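Local coordinates for tyrosine-protein phosphatase YwqE (Bacillus subtilis, PDB 3QY7) that removes phosphate from tyrosine residues of proteins such as YwqD, YwqF and Ssb, as a manganese-dependent hydrolase of the CpsB/CapC family, at residues 85-90 with 105-110. Sequence-based numbering, arbitrary orientation.
With FE (Fe (III) ion), chain B.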
ATOM      1  N   GLY A  85      18.070   7.419  -0.205  1.00 23.97           N
ATOM      2  CA  GLY A  85      19.263   6.592  -0.038  1.00 25.42           C
ATOM      3  C   GLY A  85      19.456   5.986   1.343  1.00 26.03           C
ATOM      4  O   GLY A  85      20.038   4.911   1.468  1.00 26.55           O
ATOM      5  N   GLU A  86      18.949   6.669   2.368  1.00 27.37           N
ATOM      6  CA  GLU A  86      19.239   6.329   3.761  1.00 28.18           C
ATOM      7  C   GLU A  86      18.096   5.582   4.459  1.00 28.22           C
ATOM      8  O   GLU A  86      18.020   5.576   5.688  1.00 27.96           O
ATOM      9  CB  GLU A  86      19.595   7.597   4.555  1.00 28.54           C
ATOM     10  CG  GLU A  86      20.851   8.345   4.078  1.00 30.38           C
ATOM     11  CD  GLU A  86      20.636   9.138   2.792  1.00 33.52           C
ATOM     12  OE1 GLU A  86      19.499   9.597   2.540  1.00 33.94           O
ATOM     13  OE2 GLU A  86      21.614   9.310   2.030  1.00 34.57           O
ATOM     14  N   VAL A  87      17.211   4.960   3.678  1.00 28.60           N
ATOM     15  CA  VAL A  87      16.084   4.201   4.245  1.00 28.95           C
ATOM     16  C   VAL A  87      16.537   3.117   5.235  1.00 29.60           C
ATOM     17  O   VAL A  87      15.974   2.996   6.323  1.00 29.63           O
ATOM     18  CB  VAL A  87      15.181   3.584   3.145  1.00 28.73           C
ATOM     19  CG1 VAL A  87      14.279   2.483   3.723  1.00 28.20           C
ATOM     20  CG2 VAL A  87      14.341   4.667   2.479  1.00 27.76           C
ATOM     21  N   GLU A  88      17.556   2.344   4.863  1.00 30.69           N
ATOM     22  CA  GLU A  88      18.008   1.225   5.689  1.00 31.76           C
ATOM     23  C   GLU A  88      18.546   1.718   7.031  1.00 32.26           C
ATOM     24  O   GLU A  88      18.226   1.156   8.087  1.00 32.30           O
ATOM     25  CB  GLU A  88      19.046   0.390   4.933  1.00 32.05           C
ATOM     26  CG  GLU A  88      19.255  -1.018   5.475  1.00 33.92           C
ATOM     27  CD  GLU A  88      20.361  -1.098   6.513  1.00 36.25           C
ATOM     28  OE1 GLU A  88      21.314  -0.288   6.439  1.00 37.96           O
ATOM     29  OE2 GLU A  88      20.276  -1.974   7.397  1.00 36.94           O
ATOM     30  N   GLN A  89      19.335   2.786   6.985  1.00 32.45           N
ATOM     31  CA  GLN A  89      19.886   3.388   8.193  1.00 33.10           C
ATOM     32  C   GLN A  89      18.785   3.968   9.088  1.00 32.94           C
ATOM     33  O   GLN A  89      18.724   3.648  10.287  1.00 32.74           O
ATOM     34  CB  GLN A  89      20.933   4.443   7.824  1.00 33.47           C
ATOM     35  CG  GLN A  89      22.158   3.845   7.117  1.00 34.99           C
ATOM     36  CD  GLN A  89      22.533   4.576   5.834  1.00 36.99           C
ATOM     37  OE1 GLN A  89      22.157   5.733   5.626  1.00 39.13           O
ATOM     38  NE2 GLN A  89      23.279   3.900   4.966  1.00 36.58           N
ATOM     39  N   ASP A  90      17.908   4.787   8.500  1.00 32.46           N
ATOM     40  CA  ASP A  90      16.851   5.486   9.250  1.00 32.27           C
ATOM     41  C   ASP A  90      15.826   4.547   9.888  1.00 31.84           C
ATOM     42  O   ASP A  90      15.276   4.848  10.946  1.00 31.91           O
ATOM     43  CB  ASP A  90      16.148   6.533   8.379  1.00 32.36           C
ATOM     44  CG  ASP A  90      17.053   7.698   8.019  1.00 32.99           C
ATOM     45  OD1 ASP A  90      18.253   7.659   8.380  1.00 34.63           O
ATOM     46  OD2 ASP A  90      16.566   8.654   7.374  1.00 33.57           O
ATOM     47  N   ILE A 105       7.714  -3.108   4.554  1.00 12.47           N
ATOM     48  CA  ILE A 105       7.903  -1.670   4.543  1.00 12.87           C
ATOM     49  C   ILE A 105       7.406  -1.142   3.208  1.00 12.21           C
ATOM     50  O   ILE A 105       7.712  -1.736   2.165  1.00 12.48           O
ATOM     51  CB  ILE A 105       9.397  -1.269   4.821  1.00 14.26           C
ATOM     52  CG1 ILE A 105       9.601   0.243   4.766  1.00 15.68           C
ATOM     53  CG2 ILE A 105      10.378  -2.053   3.957  1.00 16.02           C
ATOM     54  CD1 ILE A 105      11.015   0.689   5.160  1.00 19.64           C
ATOM     55  N   LEU A 106       6.612  -0.071   3.254  1.00 11.30           N
ATOM     56  CA  LEU A 106       5.972   0.479   2.045  1.00 10.95           C
ATOM     57  C   LEU A 106       6.838   1.569   1.444  1.00 10.82           C
ATOM     58  O   LEU A 106       6.978   2.648   2.009  1.00 11.50           O
ATOM     59  CB  LEU A 106       4.566   1.004   2.388  1.00  9.91           C
ATOM     60  CG  LEU A 106       3.714   1.470   1.194  1.00  9.58           C
ATOM     61  CD1 LEU A 106       3.409   0.320   0.248  1.00 11.48           C
ATOM     62  CD2 LEU A 106       2.439   2.120   1.697  1.00  8.87           C
ATOM     63  N   ILE A 107       7.437   1.240   0.300  1.00 11.41           N
ATOM     64  CA  ILE A 107       8.377   2.110  -0.392  1.00 12.59           C
ATOM     65  C   ILE A 107       7.743   2.558  -1.699  1.00 12.47           C
ATOM     66  O   ILE A 107       7.304   1.722  -2.493  1.00 12.93           O
ATOM     67  CB  ILE A 107       9.692   1.345  -0.686  1.00 13.32           C
ATOM     68  CG1 ILE A 107      10.332   0.829   0.612  1.00 14.57           C
ATOM     69  CG2 ILE A 107      10.689   2.221  -1.487  1.00 14.00           C
ATOM     70  CD1 ILE A 107      10.751   1.898   1.580  1.00 17.33           C
ATOM     71  N   GLU A 108       7.727   3.866  -1.914  1.00 13.72           N
ATOM     72  CA  GLU A 108       7.134   4.470  -3.102  1.00 14.88           C
ATOM     73  C   GLU A 108       8.233   5.084  -3.952  1.00 15.89           C
ATOM     74  O   GLU A 108       9.038   5.857  -3.441  1.00 16.01           O
ATOM     75  CB  GLU A 108       6.161   5.570  -2.687  1.00 15.64           C
ATOM     76  CG  GLU A 108       5.384   6.195  -3.842  1.00 15.48           C
ATOM     77  CD  GLU A 108       4.908   7.601  -3.545  1.00 16.81           C
ATOM     78  OE1 GLU A 108       3.788   7.959  -3.970  1.00 15.20           O
ATOM     79  OE2 GLU A 108       5.632   8.367  -2.879  1.00 18.91           O
ATOM     80  N   PHE A 109       8.242   4.729  -5.235  1.00 16.59           N
ATOM     81  CA  PHE A 109       9.112   5.365  -6.239  1.00 17.59           C
ATOM     82  C   PHE A 109       8.524   6.712  -6.656  1.00 18.99           C
ATOM     83  O   PHE A 109       7.316   6.873  -6.705  1.00 19.69           O
ATOM     84  CB  PHE A 109       9.241   4.478  -7.489  1.00 16.71           C
ATOM     85  CG  PHE A 109       9.832   3.112  -7.242  1.00 15.23           C
ATOM     86  CD1 PHE A 109      10.826   2.914  -6.279  1.00 14.92           C
ATOM     87  CD2 PHE A 109       9.415   2.022  -7.996  1.00 15.90           C
ATOM     88  CE1 PHE A 109      11.372   1.652  -6.068  1.00 14.42           C
ATOM     89  CE2 PHE A 109       9.962   0.746  -7.809  1.00 14.58           C
ATOM     90  CZ  PHE A 109      10.958   0.555  -6.825  1.00 12.44           C
ATOM     91  N   PRO A 110       9.385   7.683  -6.992  1.00 20.54           N
ATOM     92  CA  PRO A 110       8.873   8.864  -7.671  1.00 21.25           C
ATOM     93  C   PRO A 110       8.086   8.447  -8.912  1.00 22.04           C
ATOM     94  O   PRO A 110       8.389   7.420  -9.520  1.00 22.08           O
ATOM     95  CB  PRO A 110      10.148   9.606  -8.075  1.00 21.29           C
ATOM     96  CG  PRO A 110      11.215   8.594  -8.063  1.00 20.92           C
ATOM     97  CD  PRO A 110      10.852   7.668  -6.942  1.00 20.81           C
TER
HETATM   98 FE    FE B 263       1.947   7.061  -3.458  1.00 14.79          FE
HETATM   99  O   HOH W   1       0.971   8.200  -5.111  1.00 22.49           O
HETATM  100  O   HOH W   2       0.193   6.327  -2.681  1.00 13.34           O
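Ile105 and Ile107, two residues apart on a strand of the barrel, turn their side chains outward to the same methyl group of Val87 in the first turn of the helix outside. Ile105 approaches with a fully stretched chain, CG1 lying anti to the backbone N (chi1 178°) and CD1 anti again beyond it, and its CD1 meets Val87 CG1 tip to tip at 4.0 Å. Leu106 faces the other way, into the barrel, where it packs on His5 and Glu80, both of them metal ligands. Ile107 reaches Val87 by a bent route: CG1 stands beside the backbone N and chi2 of -63° folds the chain once more, bringing CD1 to 4.2 Å from Val87 CG1. One valine methyl thus touches the terminal methyls of both isoleucines. The patch is buried and wholly apolar but small, about 80 Å² in all, and the backbones stay well separated, with 9.2 Å between the CA atoms of Val87 and Ile107. Glu108 points inward like Leu106, and its extended side chain carries OE1 to 2.1 Å from the iron, which also binds two waters, Glu80 and His136. OE2 is engaged in a salt bridge with Arg82, which probably helps to fix the carboxylate. The strand therefore separates two environments, a greasy outer face under the helix and a metal-binding inner face, as expected of a PHP-like TIM barrel. Val87 follows the N-cap residue Glu86, whose O accepts the backbone bond from Asp90 N at 2.9 Å. Helix 87-92 is the short crossover of the beta-alpha-beta unit joining strand 80-82 to strand 104-108; Ile81 also packs against both isoleucines, Phe122 of helix 118-127 covers Ile107, and strand 131-135 continues the parallel sheet.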